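PDB 3IM9: malonyl CoA-acyl carrier protein transacylase from Staphylococcus aureus, which transfers the malonyl group from malonyl-CoA to the holo acyl carrier protein, supplying malonyl-ACP for fatty acid biosynthesis. Local coordinates for residues Glu100-Asp114 / Phe225-Asn237. Sequence-based numbering, arbitrary orientation.
Sequences EYSSLVAADVLSFED and FEWRDAKFPVVQN. With CA (calcium ion), chain B.
Glu100 reaches across to residues 236-237 and spends both carboxylate oxygens there. Glu100 OE1 takes the backbone N of Asn237 at 2.8 Å on its syn side, and Glu100 OE2 takes Gln236 NE2 at 2.9 Å, nearly along its own C-O axis. With CG anti to the backbone N (chi1 -171°), the extended chain carries the carboxylate across to the other segment.

Past Glu100, the helix and the turn after it pack with small and branched side chains. Leu104 divides its methyls, CD1 meeting Trp227 CZ3 and CD2 meeting Val234. Ala107, just past the end of helix 99-106, sets CB over one face of the Phe232 ring, 4.2 Å from its centroid, and Ala107 O receives Lys231 N at 2.9 Å. Val109 O likewise receives Arg228 N, in a nearly straight bond (169°). Val109 CG2 fits against Ala230 CB, and Leu110 CD2 lies over the face of the five-membered ring of Trp227, 3.8 Å from its centroid, a CH-pi contact; Trp227 NE1 is held by Ile222 O.

Charges gather at the more open margin. Asp108 OD2 forms a salt bridge with Lys231 NZ at 3.4 Å, and Arg228 NE gives a weak bond to Asp108 O. One water ties Asp114 OD2 and Ser111 N to Glu226 O; Ser111 OG caps helix 112-128 through Asp114 N.

Further out, Gln236 OE1 is held by Asn252 of helix 246-256, and the Tyr101 hydroxyl joins Met253 and Gln256 at the calcium ion. Helix 99-106 follows a GxSxG sequence that fits a nucleophile elbow, with Ser97 the probable nucleophile, and Asn237 lies close to both Ser97 and His207. The buried Glu100 grip on the Asn237 backbone is therefore consistent with fixing the chain beside the active site, its charge probably tempered by two N-H donors.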
# COMPACT_ATOMS: atom_id res chain seq x y z
N GLU A 100 2.00 -3.31 1.78
CA GLU A 100 2.79 -4.54 1.69
C GLU A 100 3.32 -4.90 3.07
O GLU A 100 3.52 -6.10 3.33
CB GLU A 100 3.93 -4.31 0.67
CG GLU A 100 4.72 -5.64 0.31
CD GLU A 100 5.30 -5.58 -1.05
OE1 GLU A 100 4.62 -5.10 -1.98
OE2 GLU A 100 6.47 -6.04 -1.18
N TYR A 101 3.58 -3.91 3.92
CA TYR A 101 4.05 -4.20 5.32
C TYR A 101 2.95 -4.88 6.10
O TYR A 101 3.25 -5.73 6.97
CB TYR A 101 4.61 -2.96 5.96
CG TYR A 101 5.90 -2.57 5.32
CD1 TYR A 101 5.95 -1.69 4.22
CD2 TYR A 101 7.11 -3.07 5.83
CE1 TYR A 101 7.16 -1.33 3.58
CE2 TYR A 101 8.33 -2.76 5.20
CZ TYR A 101 8.33 -1.91 4.10
OH TYR A 101 9.56 -1.63 3.52
N SER A 102 1.69 -4.52 5.92
CA SER A 102 0.63 -5.22 6.56
C SER A 102 0.61 -6.68 6.08
O SER A 102 0.33 -7.57 6.87
CB SER A 102 -0.68 -4.53 6.22
OG SER A 102 -0.64 -3.19 6.76
N SER A 103 0.89 -6.89 4.80
CA SER A 103 0.99 -8.30 4.28
C SER A 103 2.13 -9.01 5.03
O SER A 103 1.99 -10.25 5.29
CB SER A 103 1.25 -8.24 2.76
OG SER A 103 0.11 -7.90 2.04
N LEU A 104 3.25 -8.33 5.28
CA LEU A 104 4.45 -8.96 5.94
C LEU A 104 4.07 -9.32 7.34
O LEU A 104 4.48 -10.42 7.86
CB LEU A 104 5.68 -8.04 5.97
CG LEU A 104 6.15 -7.61 4.57
CD1 LEU A 104 7.56 -6.94 4.71
CD2 LEU A 104 6.24 -8.79 3.55
N VAL A 105 3.28 -8.50 8.05
CA VAL A 105 2.84 -8.89 9.40
C VAL A 105 1.87 -10.07 9.26
O VAL A 105 1.97 -11.05 10.06
CB VAL A 105 2.12 -7.66 10.03
CG1 VAL A 105 1.38 -8.03 11.36
CG2 VAL A 105 3.15 -6.57 10.32
N ALA A 106 0.94 -10.05 8.30
CA ALA A 106 -0.09 -11.10 8.13
C ALA A 106 0.61 -12.49 7.88
O ALA A 106 0.15 -13.54 8.43
CB ALA A 106 -1.04 -10.78 6.95
N ALA A 107 1.71 -12.46 7.13
CA ALA A 107 2.41 -13.71 6.68
C ALA A 107 3.54 -14.01 7.66
O ALA A 107 4.31 -14.96 7.38
CB ALA A 107 2.98 -13.47 5.28
N ASP A 108 3.66 -13.31 8.77
CA ASP A 108 4.69 -13.58 9.78
C ASP A 108 6.11 -13.43 9.29
O ASP A 108 7.07 -13.92 9.92
CB ASP A 108 4.46 -15.02 10.33
CG ASP A 108 3.33 -15.04 11.37
OD1 ASP A 108 2.94 -13.90 11.86
OD2 ASP A 108 2.77 -16.14 11.66
N VAL A 109 6.27 -12.62 8.23
CA VAL A 109 7.62 -12.14 7.90
C VAL A 109 8.20 -11.25 8.96
O VAL A 109 9.39 -11.23 9.23
CB VAL A 109 7.58 -11.46 6.48
CG1 VAL A 109 8.93 -10.83 6.23
CG2 VAL A 109 7.14 -12.44 5.42
N LEU A 110 7.37 -10.34 9.47
CA LEU A 110 7.76 -9.40 10.47
C LEU A 110 6.70 -9.47 11.60
O LEU A 110 5.53 -9.67 11.29
CB LEU A 110 7.72 -7.95 9.97
CG LEU A 110 8.82 -7.60 8.95
CD1 LEU A 110 8.48 -6.14 8.43
CD2 LEU A 110 10.27 -7.62 9.53
N SER A 111 7.16 -9.26 12.82
CA SER A 111 6.20 -9.08 13.92
C SER A 111 5.56 -7.65 13.80
O SER A 111 6.21 -6.73 13.18
CB SER A 111 6.87 -9.19 15.31
OG SER A 111 7.77 -8.10 15.56
N PHE A 112 4.41 -7.46 14.44
CA PHE A 112 3.80 -6.14 14.33
C PHE A 112 4.74 -5.08 14.92
O PHE A 112 4.87 -3.99 14.36
CB PHE A 112 2.46 -6.10 15.12
CG PHE A 112 1.89 -4.73 15.17
CD1 PHE A 112 1.32 -4.15 13.97
CD2 PHE A 112 2.05 -3.95 16.31
CE1 PHE A 112 0.91 -2.80 14.05
CE2 PHE A 112 1.59 -2.64 16.38
CZ PHE A 112 1.03 -2.05 15.17
N GLU A 113 5.38 -5.29 16.09
CA GLU A 113 6.20 -4.26 16.71
C GLU A 113 7.40 -3.94 15.86
O GLU A 113 7.74 -2.74 15.72
CB GLU A 113 6.84 -4.80 18.07
CG GLU A 113 6.00 -4.56 19.26
CD GLU A 113 6.65 -5.21 20.51
OE1 GLU A 113 6.85 -6.46 20.51
OE2 GLU A 113 6.91 -4.42 21.46
N ASP A 114 7.98 -4.95 15.19
CA ASP A 114 9.13 -4.66 14.29
C ASP A 114 8.57 -3.82 13.08
O ASP A 114 9.20 -2.81 12.69
CB ASP A 114 9.77 -5.94 13.70
CG ASP A 114 10.53 -6.75 14.76
OD1 ASP A 114 10.62 -6.33 15.90
OD2 ASP A 114 11.09 -7.79 14.31
N PHE A 225 16.24 -5.65 12.47
CA PHE A 225 15.14 -6.51 12.84
C PHE A 225 15.35 -7.86 12.21
O PHE A 225 15.99 -7.97 11.15
CB PHE A 225 13.85 -5.88 12.24
CG PHE A 225 13.62 -4.50 12.77
CD1 PHE A 225 14.16 -3.37 12.12
CD2 PHE A 225 12.93 -4.32 14.01
CE1 PHE A 225 14.06 -2.14 12.68
CE2 PHE A 225 12.82 -3.06 14.57
CZ PHE A 225 13.40 -1.91 13.91
N GLU A 226 14.67 -8.87 12.74
CA GLU A 226 14.75 -10.21 12.19
C GLU A 226 13.62 -10.40 11.19
O GLU A 226 12.45 -10.16 11.48
CB GLU A 226 14.61 -11.22 13.36
CG GLU A 226 14.49 -12.63 12.86
CD GLU A 226 14.27 -13.61 14.02
OE1 GLU A 226 13.24 -14.36 13.96
OE2 GLU A 226 15.12 -13.58 14.98
N TRP A 227 13.95 -10.76 9.96
CA TRP A 227 13.00 -11.06 8.95
C TRP A 227 12.86 -12.58 8.82
O TRP A 227 13.88 -13.33 8.84
CB TRP A 227 13.46 -10.51 7.60
CG TRP A 227 13.52 -9.01 7.60
CD1 TRP A 227 14.26 -8.21 8.41
CD2 TRP A 227 12.72 -8.15 6.76
NE1 TRP A 227 13.99 -6.84 8.11
CE2 TRP A 227 13.04 -6.82 7.12
CE3 TRP A 227 11.78 -8.40 5.75
CZ2 TRP A 227 12.44 -5.69 6.48
CZ3 TRP A 227 11.20 -7.25 5.09
CH2 TRP A 227 11.53 -5.95 5.49
N ARG A 228 11.64 -13.05 8.73
CA ARG A 228 11.36 -14.47 8.55
C ARG A 228 10.80 -14.83 7.25
O ARG A 228 10.21 -13.99 6.55
CB ARG A 228 10.41 -14.96 9.67
CG ARG A 228 11.06 -14.84 11.05
CD ARG A 228 10.12 -15.29 12.13
NE ARG A 228 8.94 -14.42 12.20
CZ ARG A 228 8.90 -13.20 12.78
NH1 ARG A 228 9.96 -12.63 13.38
NH2 ARG A 228 7.75 -12.56 12.78
N ASP A 229 10.85 -16.10 6.88
CA ASP A 229 10.14 -16.54 5.67
C ASP A 229 8.63 -16.31 5.81
O ASP A 229 8.11 -16.25 6.93
CB ASP A 229 10.42 -18.02 5.39
CG ASP A 229 11.84 -18.25 4.90
OD1 ASP A 229 12.43 -17.33 4.31
OD2 ASP A 229 12.36 -19.37 5.11
N ALA A 230 7.90 -16.16 4.70
CA ALA A 230 6.45 -15.92 4.77
C ALA A 230 5.74 -17.28 4.92
O ALA A 230 6.10 -18.26 4.19
CB ALA A 230 6.00 -15.23 3.46
N LYS A 231 4.67 -17.31 5.71
CA LYS A 231 3.87 -18.51 5.84
C LYS A 231 2.94 -18.79 4.66
O LYS A 231 2.47 -19.94 4.46
CB LYS A 231 3.08 -18.43 7.16
CG LYS A 231 3.89 -18.71 8.44
CD LYS A 231 2.93 -18.64 9.68
CE LYS A 231 3.55 -19.03 11.05
NZ LYS A 231 4.96 -18.69 11.07
N PHE A 232 2.70 -17.80 3.79
CA PHE A 232 1.96 -17.99 2.53
C PHE A 232 2.53 -16.83 1.65
O PHE A 232 3.09 -15.87 2.24
CB PHE A 232 0.41 -17.95 2.70
CG PHE A 232 -0.07 -16.84 3.62
CD1 PHE A 232 -0.23 -17.07 5.00
CD2 PHE A 232 -0.34 -15.52 3.13
CE1 PHE A 232 -0.65 -16.08 5.87
CE2 PHE A 232 -0.74 -14.51 4.04
CZ PHE A 232 -0.85 -14.72 5.38
N PRO A 233 2.42 -16.96 0.31
CA PRO A 233 3.13 -15.99 -0.57
C PRO A 233 2.57 -14.54 -0.45
O PRO A 233 1.37 -14.31 -0.42
CB PRO A 233 2.88 -16.49 -1.98
CG PRO A 233 2.54 -18.09 -1.81
CD PRO A 233 1.83 -18.08 -0.45
N VAL A 234 3.53 -13.63 -0.45
CA VAL A 234 3.27 -12.16 -0.45
C VAL A 234 3.52 -11.78 -1.92
O VAL A 234 4.69 -11.96 -2.42
CB VAL A 234 4.21 -11.45 0.46
CG1 VAL A 234 3.94 -9.92 0.36
CG2 VAL A 234 4.10 -11.94 1.92
N VAL A 235 2.52 -11.27 -2.63
CA VAL A 235 2.72 -10.83 -4.02
C VAL A 235 3.30 -9.43 -3.93
O VAL A 235 2.61 -8.51 -3.52
CB VAL A 235 1.46 -10.89 -4.83
CG1 VAL A 235 1.72 -10.50 -6.32
CG2 VAL A 235 0.95 -12.36 -4.80
N GLN A 236 4.57 -9.26 -4.27
CA GLN A 236 5.28 -8.01 -4.01
C GLN A 236 5.04 -6.97 -5.08
O GLN A 236 4.87 -7.28 -6.29
CB GLN A 236 6.78 -8.23 -3.79
CG GLN A 236 6.94 -9.11 -2.55
CD GLN A 236 8.37 -8.99 -1.97
OE1 GLN A 236 9.29 -9.76 -2.36
NE2 GLN A 236 8.57 -8.06 -1.05
N ASN A 237 5.00 -5.69 -4.64
CA ASN A 237 4.73 -4.61 -5.55
C ASN A 237 5.77 -4.45 -6.66
O ASN A 237 5.43 -3.96 -7.74
CB ASN A 237 4.71 -3.27 -4.74
CG ASN A 237 3.48 -3.06 -3.90
OD1 ASN A 237 2.44 -3.78 -3.96
ND2 ASN A 237 3.61 -2.06 -3.07
CA CA B . 9.48 -0.32 1.18
O HOH W 1 2.16 -6.60 -1.64
O HOH W 2 7.40 -16.91 9.61
O HOH W 3 10.06 -9.57 12.85